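Local coordinates for protein ORF10 (Moritella marina, PDB 6RIW) that forms the ketosynthase-chain length factor part of a polyunsaturated fatty acid synthase and probably extends acyl chains by condensation on acyl carrier protein, at residues F22-Q25 against L26-Q30; S202-L205 against A206-L210; E342-S345 against M346-F350; N635-T638 against S639-G642. All coordinates share one frame; numbering follows the deposited sequence.

From the N terminus, the chain makes four local contacts in series; none encloses or crosses another, and each closes no more than a turn or two of backbone. Contact 1 ends helix 19-27, where the chain turns away near helices 363-366 and 374-387. Contact 2 lies along helix 198-211, packed on strands 217-224, 259-270 and 283-292, with helix 668-682 of the second ketosynthase-like domain also touching it. Contact 3 belongs to helix 336-350, between strands 327-329 and 358-360. Contact 4 leads from helix 634-638 of the second domain toward helix 642-653 and touches helix 228-237 of the first. Contacts 1 and 4 are farthest apart, about 35 Å between centres.

Contact 1: residues F22-Q25 against L26-Q30; sequences FWQQ and LLEQQ
F22 and L26 meet one helical turn apart: CD1 of L26 sits over a face of the phenyl ring, 3.9 Å from its centroid, in a CH-pi contact. One residue further on, L27 covers a face of W23 with its CG, 4.0 Å from the centroid of the five-membered ring, and with CD2 toward the rim. Both aromatic side chains turn CG opposite their own backbone nitrogen (chi1 164° in F22 and -179° in W23), which lays each ring beside the leucine of the following turn. Leucine suits both places because its branch point and methyls spread over a flat ring. Helix 374-387 touches F22, W23 and L26, and P391 touches W23 and L26.

The outer side is polar. Q24 bends at chi2 (60°), bringing NE2 within 3.1 Å of E28 OE2; the bond reaches the anti side of the carboxylate and lies close to the amide plane. Q25 instead sends NE2 to G15 O, while its CB rests 3.8 Å from Q30 CB.

At the end of helix 19-27 Q29 takes positive phi, and Q30 N reaches back 2.9 Å to Q25 O, with Q29 N bonded to L26 O: a Schellman motif. The chemistry is split: ring faces and methyls bury one side of the last turn, while an amide-carboxylate bond ties down its solvent side and the reversal gives Q25 O and L26 O their donors.

Contact 2: residues S202-L205 against A206-L210; sequences SVKL and ACDYL
Helix 198-211 of the first ketosynthase domain, one of the buried helices packed on its thiolase-type strands, carries a salt bridge between K204 and D208, one turn apart. K204 NZ stands 2.9 Å from D208 OD1, which it meets on the syn lone pair, and 3.4 Å from OD2 in a weaker bond. The lysine turns its CG opposite its own nitrogen (chi1 177°), then kinks at chi2 and again at chi4, so the long chain folds over toward the next turn instead of running straight outward. D208 points at it with CG beside the backbone N, and its OD2 also lies 3.5 Å from CD2 of L205.

Underneath, the regular bonds run from A206 N to S202 O (2.9 Å) and from Y209 N to L205 O (3.0 Å). The small side chains face inward: A206 and C207 touch L268 of strand 259-270, while V203 reaches I285 and M266. Small or beta-branched residues suit this face because the helix can then lie close on the strands. Y209 faces helix 668-682 instead, touching L675 and N678.

An alanine at D208 would remove both carboxylate oxygens, and K204 NZ would probably lose its mate and be left to swing on its flexible chain.

The side chain of D208 is about 5 Å from that of M1, a magnesium ligand. Pairing K204 with D208 probably offsets the cost of burying the carboxylate.

Contact 3: residues E342-S345 against M346-F350; sequences ELRS and METFF
M346 leans back along helix 336-350 over the preceding turn. Its CB lies 3.6 Å from E342 O, and CG comes closer, 3.2 Å from that same oxygen, because chi1 of -63° places CG beside the backbone N. SD carries the chain onward, and the bend at chi3 (-85°) turns the terminal methyl back toward the first turn. There CE meets E342 CG at 3.9 Å and L343 CD2 at 4.1 Å, so the tip sits against the aliphatic part of a glutamate and a leucine branch; E342 O is also 3.9 Å from CE. An unbranched, pliant methionine suits such a path.

This helix links strands 327-329 and 358-360 in a beta-alpha-beta unit of the ketosynthase fold. M346 faces inward there, touching I328 of the first strand and Y311 of helix 304-318. The side chain of E342 runs on extended past the methyl, and its carboxylate accepts bonds from H331 N and A332 N.

Further along the helix T348 N bonds to R344 O at 2.8 Å, while S345 OG pairs with Q307 of helix 304-318. E347 directs its carboxylate to N404 and S402.

Contact 4: residues N635-T638 against S639-G642; sequences NQYT and SFIG
N635 O is held by two donors: T638 OG1, 2.7 Å away and in the carbonyl plane on a lone pair, and S639 N at 3.3 Å. These bonds lie where helix 634-638 of the second ketosynthase-like domain passes into a type I turn from T638 to I641, closed by I641 N to T638 O. Threonine suits this place: its hydroxyl, with chi1 at 70°, folds back onto the turn before and also meets R648 NH2. S639 behaves alike, OG donating to Q636 O at 2.7 Å, while the same OG is bonded to I551 N, so a buried hydroxyl is satisfied on two fronts.

The aromatic pair lies on another side. F640 sets CD2 over the centre of the Y637 ring, 3.6 Å above its plane; the planes are 46° apart, an oblique meeting rather than a stack. Y637 CA lies over a face of the F640 ring in a CH-pi contact, and the Q636 side chain lies along the ring, CG 4.0 Å from F640 CE1 and the amide NE2 4.1 Å from F640 CZ. A serine at F640 would probably open a gap beside the Y637 ring and let the Q636 side chain turn more freely.

Y637 extends to the first domain, touching M233 and I237 of helix 228-237, and its OH bonds to the carbonyl oxygen of F230.

Contact 1: residues F22-Q25 against L26-Q30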
loop_
_atom_site.group_PDB
_atom_site.type_symbol
_atom_site.label_atom_id
_atom_site.label_comp_id
_atom_site.label_asym_id
_atom_site.label_seq_id
_atom_site.Cartn_x
_atom_site.Cartn_y
_atom_site.Cartn_z
ATOM N N PHE A 22 -24.779 8.015 -9.421
ATOM C CA PHE A 22 -24.736 7.111 -8.275
ATOM C C PHE A 22 -25.920 7.350 -7.345
ATOM O O PHE A 22 -26.572 6.399 -6.894
ATOM C CB PHE A 22 -23.394 7.316 -7.564
ATOM C CG PHE A 22 -23.304 6.764 -6.155
ATOM C CD1 PHE A 22 -23.305 5.403 -5.919
ATOM C CD2 PHE A 22 -23.106 7.618 -5.087
ATOM C CE1 PHE A 22 -23.170 4.899 -4.634
ATOM C CE2 PHE A 22 -22.966 7.121 -3.789
ATOM C CZ PHE A 22 -22.994 5.761 -3.571
ATOM N N TRP A 23 -26.217 8.617 -7.063
ATOM C CA TRP A 23 -27.321 8.950 -6.166
ATOM C C TRP A 23 -28.651 8.431 -6.706
ATOM O O TRP A 23 -29.431 7.812 -5.973
ATOM C CB TRP A 23 -27.382 10.463 -5.961
ATOM C CG TRP A 23 -28.466 10.865 -5.027
ATOM C CD1 TRP A 23 -29.641 11.487 -5.352
ATOM C CD2 TRP A 23 -28.507 10.642 -3.609
ATOM N NE1 TRP A 23 -30.397 11.679 -4.218
ATOM C CE2 TRP A 23 -29.726 11.167 -3.138
ATOM C CE3 TRP A 23 -27.627 10.051 -2.690
ATOM C CZ2 TRP A 23 -30.089 11.123 -1.793
ATOM C CZ3 TRP A 23 -27.990 10.012 -1.352
ATOM C CH2 TRP A 23 -29.212 10.545 -0.918
ATOM N N GLN A 24 -28.919 8.663 -7.994
ATOM C CA GLN A 24 -30.163 8.170 -8.584
ATOM C C GLN A 24 -30.244 6.651 -8.502
ATOM O O GLN A 24 -31.315 6.086 -8.245
ATOM C CB GLN A 24 -30.274 8.635 -10.035
ATOM C CG GLN A 24 -31.656 8.420 -10.640
ATOM C CD GLN A 24 -32.754 9.161 -9.875
ATOM O OE1 GLN A 24 -32.565 10.295 -9.420
ATOM N NE2 GLN A 24 -33.909 8.517 -9.737
ATOM N N GLN A 25 -29.118 5.965 -8.699
ATOM C CA GLN A 25 -29.133 4.511 -8.586
ATOM C C GLN A 25 -29.510 4.070 -7.176
ATOM O O GLN A 25 -30.236 3.080 -7.001
ATOM C CB GLN A 25 -27.774 3.939 -8.987
ATOM C CG GLN A 25 -27.645 3.798 -10.493
ATOM C CD GLN A 25 -26.221 3.629 -10.947
ATOM O OE1 GLN A 25 -25.358 3.200 -10.175
ATOM N NE2 GLN A 25 -25.954 3.978 -12.207
ATOM N N LEU A 26 -29.003 4.771 -6.158
ATOM C CA LEU A 26 -29.378 4.463 -4.780
ATOM C C LEU A 26 -30.867 4.689 -4.554
ATOM O O LEU A 26 -31.533 3.883 -3.881
ATOM C CB LEU A 26 -28.575 5.335 -3.805
ATOM C CG LEU A 26 -27.062 5.098 -3.830
ATOM C CD1 LEU A 26 -26.393 5.887 -2.716
ATOM C CD2 LEU A 26 -26.785 3.632 -3.660
ATOM N N LEU A 27 -31.398 5.792 -5.087
ATOM C CA LEU A 27 -32.819 6.100 -4.901
ATOM C C LEU A 27 -33.704 5.050 -5.545
ATOM O O LEU A 27 -34.816 4.797 -5.062
ATOM C CB LEU A 27 -33.151 7.477 -5.476
ATOM C CG LEU A 27 -32.425 8.698 -4.906
ATOM C CD1 LEU A 27 -32.873 9.960 -5.643
ATOM C CD2 LEU A 27 -32.704 8.814 -3.426
ATOM N N GLU A 28 -33.227 4.433 -6.626
ATOM C CA GLU A 28 -33.941 3.403 -7.364
ATOM C C GLU A 28 -33.605 1.995 -6.891
ATOM O O GLU A 28 -34.050 1.031 -7.521
ATOM C CB GLU A 28 -33.629 3.514 -8.864
ATOM C CG GLU A 28 -34.032 4.831 -9.518
ATOM C CD GLU A 28 -33.567 4.941 -10.972
ATOM O OE1 GLU A 28 -33.057 3.934 -11.516
ATOM O OE2 GLU A 28 -33.712 6.030 -11.575
ATOM N N GLN A 29 -32.800 1.855 -5.830
ATOM C CA GLN A 29 -32.429 0.551 -5.276
ATOM C C GLN A 29 -31.744 -0.328 -6.319
ATOM O O GLN A 29 -31.936 -1.545 -6.358
ATOM C CB GLN A 29 -33.637 -0.164 -4.674
ATOM C CG GLN A 29 -34.360 0.665 -3.647
ATOM C CD GLN A 29 -35.365 -0.154 -2.857
ATOM O OE1 GLN A 29 -35.112 -1.316 -2.519
ATOM N NE2 GLN A 29 -36.512 0.451 -2.555
ATOM N N GLN A 30 -30.908 0.291 -7.145
ATOM C CA GLN A 30 -30.202 -0.436 -8.192
ATOM C C GLN A 30 -29.157 -1.379 -7.603
ATOM O O GLN A 30 -28.357 -0.983 -6.749
ATOM C CB GLN A 30 -29.523 0.551 -9.140
ATOM C CG GLN A 30 -29.274 0.009 -10.527
ATOM C CD GLN A 30 -30.545 -0.021 -11.332
ATOM O OE1 GLN A 30 -31.343 0.920 -11.288
ATOM N NE2 GLN A 30 -30.758 -1.110 -12.063
#

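Contact 2: residues S202-L205 against A206-L210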
loop_
_atom_site.group_PDB
_atom_site.type_symbol
_atom_site.label_atom_id
_atom_site.label_comp_id
_atom_site.label_asym_id
_atom_site.label_seq_id
_atom_site.Cartn_x
_atom_site.Cartn_y
_atom_site.Cartn_z
ATOM N N SER A 202 -7.543 8.043 4.685
ATOM C CA SER A 202 -7.055 9.112 3.815
ATOM C C SER A 202 -7.759 10.436 4.096
ATOM O O SER A 202 -7.117 11.498 4.142
ATOM C CB SER A 202 -7.241 8.718 2.339
ATOM O OG SER A 202 -6.492 7.544 2.076
ATOM N N VAL A 203 -9.080 10.398 4.265
ATOM C CA VAL A 203 -9.820 11.638 4.524
ATOM C C VAL A 203 -9.406 12.241 5.865
ATOM O O VAL A 203 -9.114 13.447 5.964
ATOM C CB VAL A 203 -11.338 11.377 4.444
ATOM C CG1 VAL A 203 -12.132 12.571 5.013
ATOM C CG2 VAL A 203 -11.718 11.098 2.980
ATOM N N LYS A 204 -9.343 11.409 6.908
ATOM C CA LYS A 204 -8.974 11.896 8.230
ATOM C C LYS A 204 -7.560 12.480 8.231
ATOM O O LYS A 204 -7.330 13.568 8.763
ATOM C CB LYS A 204 -9.109 10.770 9.257
ATOM C CG LYS A 204 -8.680 11.148 10.674
ATOM C CD LYS A 204 -9.503 12.322 11.195
ATOM C CE LYS A 204 -9.019 12.806 12.581
ATOM N NZ LYS A 204 -7.553 12.627 12.798
ATOM N N LEU A 205 -6.593 11.782 7.625
ATOM C CA LEU A 205 -5.239 12.332 7.610
ATOM C C LEU A 205 -5.145 13.572 6.733
ATOM O O LEU A 205 -4.325 14.462 7.002
ATOM C CB LEU A 205 -4.243 11.260 7.133
ATOM C CG LEU A 205 -4.099 10.069 8.070
ATOM C CD1 LEU A 205 -3.069 9.103 7.481
ATOM C CD2 LEU A 205 -3.676 10.490 9.474
ATOM N N ALA A 206 -5.963 13.664 5.687
ATOM C CA ALA A 206 -5.938 14.878 4.876
ATOM C C ALA A 206 -6.493 16.063 5.661
ATOM O O ALA A 206 -5.960 17.180 5.566
ATOM C CB ALA A 206 -6.720 14.674 3.571
ATOM N N CYS A 207 -7.547 15.835 6.461
ATOM C CA CYS A 207 -8.006 16.862 7.398
ATOM C C CYS A 207 -6.894 17.284 8.352
ATOM O O CYS A 207 -6.723 18.484 8.618
ATOM C CB CYS A 207 -9.215 16.376 8.211
ATOM S SG CYS A 207 -10.698 16.028 7.249
ATOM N N ASP A 208 -6.134 16.314 8.883
ATOM C CA ASP A 208 -4.998 16.633 9.760
ATOM C C ASP A 208 -4.003 17.557 9.076
ATOM O O ASP A 208 -3.453 18.466 9.708
ATOM C CB ASP A 208 -4.252 15.364 10.185
ATOM C CG ASP A 208 -5.048 14.479 11.124
ATOM O OD1 ASP A 208 -6.088 14.915 11.670
ATOM O OD2 ASP A 208 -4.606 13.318 11.322
ATOM N N TYR A 209 -3.703 17.303 7.795
ATOM C CA TYR A 209 -2.743 18.152 7.106
ATOM C C TYR A 209 -3.300 19.563 6.922
ATOM O O TYR A 209 -2.533 20.538 6.942
ATOM C CB TYR A 209 -2.337 17.540 5.757
ATOM C CG TYR A 209 -1.233 16.475 5.901
ATOM C CD1 TYR A 209 -1.300 15.534 6.913
ATOM C CD2 TYR A 209 -0.115 16.445 5.041
ATOM C CE1 TYR A 209 -0.300 14.555 7.088
ATOM C CE2 TYR A 209 0.897 15.468 5.203
ATOM C CZ TYR A 209 0.779 14.520 6.229
ATOM O OH TYR A 209 1.737 13.538 6.439
ATOM N N LEU A 210 -4.622 19.689 6.748
ATOM C CA LEU A 210 -5.241 21.012 6.733
ATOM C C LEU A 210 -5.135 21.682 8.101
ATOM O O LEU A 210 -4.891 22.888 8.181
ATOM C CB LEU A 210 -6.709 20.927 6.269
ATOM C CG LEU A 210 -6.931 20.551 4.794
ATOM C CD1 LEU A 210 -8.391 20.274 4.448
ATOM C CD2 LEU A 210 -6.347 21.603 3.800
#

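Contact 3: residues E342-S345 against M346-F350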
loop_
_atom_site.group_PDB
_atom_site.type_symbol
_atom_site.label_atom_id
_atom_site.label_comp_id
_atom_site.label_asym_id
_atom_site.label_seq_id
_atom_site.Cartn_x
_atom_site.Cartn_y
_atom_site.Cartn_z
ATOM N N GLU A 342 -20.253 -5.428 14.584
ATOM C CA GLU A 342 -20.514 -4.001 14.425
ATOM C C GLU A 342 -21.827 -3.601 15.094
ATOM O O GLU A 342 -21.928 -2.514 15.681
ATOM C CB GLU A 342 -20.530 -3.608 12.940
ATOM C CG GLU A 342 -20.893 -2.121 12.711
ATOM C CD GLU A 342 -20.699 -1.640 11.261
ATOM O OE1 GLU A 342 -20.716 -2.486 10.335
ATOM O OE2 GLU A 342 -20.525 -0.414 11.057
ATOM N N LEU A 343 -22.849 -4.463 15.016
ATOM C CA LEU A 343 -24.109 -4.149 15.691
ATOM C C LEU A 343 -23.929 -4.147 17.206
ATOM O O LEU A 343 -24.534 -3.326 17.905
ATOM C CB LEU A 343 -25.199 -5.141 15.277
ATOM C CG LEU A 343 -25.789 -4.914 13.884
ATOM C CD1 LEU A 343 -26.580 -6.136 13.392
ATOM C CD2 LEU A 343 -26.651 -3.658 13.885
ATOM N N ARG A 344 -23.088 -5.038 17.725
ATOM C CA ARG A 344 -22.809 -5.034 19.158
ATOM C C ARG A 344 -22.082 -3.763 19.568
ATOM O O ARG A 344 -22.435 -3.136 20.579
ATOM C CB ARG A 344 -21.993 -6.270 19.536
ATOM C CG ARG A 344 -21.456 -6.256 20.967
ATOM C CD ARG A 344 -20.807 -7.571 21.338
ATOM N NE ARG A 344 -20.318 -7.588 22.722
ATOM C CZ ARG A 344 -19.390 -8.429 23.185
ATOM N NH1 ARG A 344 -18.838 -9.330 22.382
ATOM N NH2 ARG A 344 -19.001 -8.367 24.452
ATOM N N SER A 345 -21.058 -3.374 18.794
ATOM C CA SER A 345 -20.307 -2.155 19.078
ATOM C C SER A 345 -21.219 -0.944 19.119
ATOM O O SER A 345 -21.121 -0.109 20.023
ATOM C CB SER A 345 -19.227 -1.953 18.010
ATOM O OG SER A 345 -18.277 -2.988 18.089
ATOM N N MET A 346 -22.105 -0.819 18.132
ATOM C CA MET A 346 -22.985 0.340 18.099
ATOM C C MET A 346 -23.988 0.295 19.241
ATOM O O MET A 346 -24.352 1.339 19.795
ATOM C CB MET A 346 -23.702 0.408 16.764
ATOM C CG MET A 346 -22.763 0.594 15.590
ATOM S SD MET A 346 -23.657 1.271 14.188
ATOM C CE MET A 346 -24.287 -0.284 13.528
ATOM N N GLU A 347 -24.446 -0.902 19.599
ATOM C CA GLU A 347 -25.356 -1.029 20.736
ATOM C C GLU A 347 -24.669 -0.574 22.017
ATOM O O GLU A 347 -25.213 0.238 22.778
ATOM C CB GLU A 347 -25.831 -2.477 20.859
ATOM C CG GLU A 347 -26.444 -2.818 22.219
ATOM C CD GLU A 347 -26.713 -4.294 22.358
ATOM O OE1 GLU A 347 -27.685 -4.774 21.731
ATOM O OE2 GLU A 347 -25.944 -4.975 23.075
ATOM N N THR A 348 -23.442 -1.054 22.241
ATOM C CA THR A 348 -22.698 -0.680 23.438
ATOM C C THR A 348 -22.551 0.832 23.557
ATOM O O THR A 348 -22.776 1.401 24.631
ATOM C CB THR A 348 -21.330 -1.347 23.415
ATOM O OG1 THR A 348 -21.501 -2.768 23.467
ATOM C CG2 THR A 348 -20.475 -0.871 24.581
ATOM N N PHE A 349 -22.202 1.502 22.457
ATOM C CA PHE A 349 -21.862 2.922 22.517
ATOM C C PHE A 349 -23.102 3.805 22.561
ATOM O O PHE A 349 -23.231 4.659 23.445
ATOM C CB PHE A 349 -20.986 3.294 21.315
ATOM C CG PHE A 349 -20.540 4.729 21.305
ATOM C CD1 PHE A 349 -19.599 5.189 22.225
ATOM C CD2 PHE A 349 -21.053 5.616 20.378
ATOM C CE1 PHE A 349 -19.191 6.513 22.213
ATOM C CE2 PHE A 349 -20.645 6.930 20.360
ATOM C CZ PHE A 349 -19.705 7.378 21.278
ATOM N N PHE A 350 -24.026 3.630 21.612
ATOM C CA PHE A 350 -25.144 4.567 21.524
ATOM C C PHE A 350 -26.212 4.330 22.589
ATOM O O PHE A 350 -26.994 5.247 22.878
ATOM C CB PHE A 350 -25.761 4.524 20.131
ATOM C CG PHE A 350 -24.910 5.202 19.096
ATOM C CD1 PHE A 350 -24.889 6.582 19.006
ATOM C CD2 PHE A 350 -24.097 4.455 18.252
ATOM C CE1 PHE A 350 -24.105 7.215 18.065
ATOM C CE2 PHE A 350 -23.290 5.085 17.319
ATOM C CZ PHE A 350 -23.295 6.462 17.224
#

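Contact 4: residues N635-T638 against S639-G642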
loop_
_atom_site.group_PDB
_atom_site.type_symbol
_atom_site.label_atom_id
_atom_site.label_comp_id
_atom_site.label_asym_id
_atom_site.label_seq_id
_atom_site.Cartn_x
_atom_site.Cartn_y
_atom_site.Cartn_z
ATOM N N ASN A 635 -3.097 -18.460 6.352
ATOM C CA ASN A 635 -2.194 -17.506 6.986
ATOM C C ASN A 635 -1.233 -16.905 5.975
ATOM O O ASN A 635 -0.964 -15.696 6.010
ATOM C CB ASN A 635 -1.439 -18.178 8.128
ATOM C CG ASN A 635 -2.344 -18.457 9.305
ATOM O OD1 ASN A 635 -2.818 -17.527 9.962
ATOM N ND2 ASN A 635 -2.634 -19.733 9.549
ATOM N N GLN A 636 -0.709 -17.727 5.065
ATOM C CA GLN A 636 0.188 -17.190 4.052
ATOM C C GLN A 636 -0.486 -16.071 3.266
ATOM O O GLN A 636 0.130 -15.034 3.002
ATOM C CB GLN A 636 0.676 -18.295 3.113
ATOM C CG GLN A 636 1.789 -17.828 2.184
ATOM C CD GLN A 636 1.968 -18.707 0.940
ATOM O OE1 GLN A 636 1.096 -19.506 0.580
ATOM N NE2 GLN A 636 3.102 -18.540 0.268
ATOM N N TYR A 637 -1.755 -16.246 2.895
ATOM C CA TYR A 637 -2.388 -15.183 2.113
ATOM C C TYR A 637 -2.615 -13.914 2.933
ATOM O O TYR A 637 -2.555 -12.815 2.369
ATOM C CB TYR A 637 -3.703 -15.664 1.510
ATOM C CG TYR A 637 -3.931 -15.264 0.055
ATOM C CD1 TYR A 637 -4.335 -13.988 -0.294
ATOM C CD2 TYR A 637 -3.785 -16.203 -0.959
ATOM C CE1 TYR A 637 -4.566 -13.643 -1.651
ATOM C CE2 TYR A 637 -4.010 -15.882 -2.284
ATOM C CZ TYR A 637 -4.393 -14.611 -2.633
ATOM O OH TYR A 637 -4.601 -14.354 -3.984
ATOM N N THR A 638 -2.871 -14.017 4.251
ATOM C CA THR A 638 -2.968 -12.787 5.044
ATOM C C THR A 638 -1.661 -11.995 4.999
ATOM O O THR A 638 -1.684 -10.763 5.114
ATOM C CB THR A 638 -3.333 -13.061 6.520
ATOM O OG1 THR A 638 -2.234 -13.696 7.201
ATOM C CG2 THR A 638 -4.585 -13.918 6.632
ATOM N N SER A 639 -0.524 -12.674 4.847
ATOM C CA SER A 639 0.742 -11.961 4.732
ATOM C C SER A 639 0.967 -11.373 3.342
ATOM O O SER A 639 1.947 -10.645 3.154
ATOM C CB SER A 639 1.932 -12.859 5.124
ATOM O OG SER A 639 2.232 -13.860 4.155
ATOM N N PHE A 640 0.097 -11.659 2.367
ATOM C CA PHE A 640 0.142 -10.925 1.109
ATOM C C PHE A 640 -0.431 -9.516 1.239
ATOM O O PHE A 640 -0.283 -8.716 0.308
ATOM C CB PHE A 640 -0.655 -11.663 0.020
ATOM C CG PHE A 640 -0.075 -12.990 -0.417
ATOM C CD1 PHE A 640 1.108 -13.494 0.109
ATOM C CD2 PHE A 640 -0.742 -13.741 -1.383
ATOM C CE1 PHE A 640 1.619 -14.726 -0.333
ATOM C CE2 PHE A 640 -0.231 -14.946 -1.823
ATOM C CZ PHE A 640 0.947 -15.444 -1.281
ATOM N N ILE A 641 -1.098 -9.202 2.354
ATOM C CA ILE A 641 -1.844 -7.955 2.536
ATOM C C ILE A 641 -0.974 -6.991 3.340
ATOM O O ILE A 641 -0.717 -7.220 4.525
ATOM C CB ILE A 641 -3.182 -8.222 3.249
ATOM C CG1 ILE A 641 -3.984 -9.295 2.494
ATOM C CG2 ILE A 641 -3.968 -6.937 3.425
ATOM C CD1 ILE A 641 -5.138 -9.868 3.271
ATOM N N GLY A 642 -0.543 -5.889 2.717
ATOM C CA GLY A 642 0.541 -5.102 3.286
ATOM C C GLY A 642 0.235 -4.512 4.650
ATOM O O GLY A 642 1.093 -4.512 5.542
#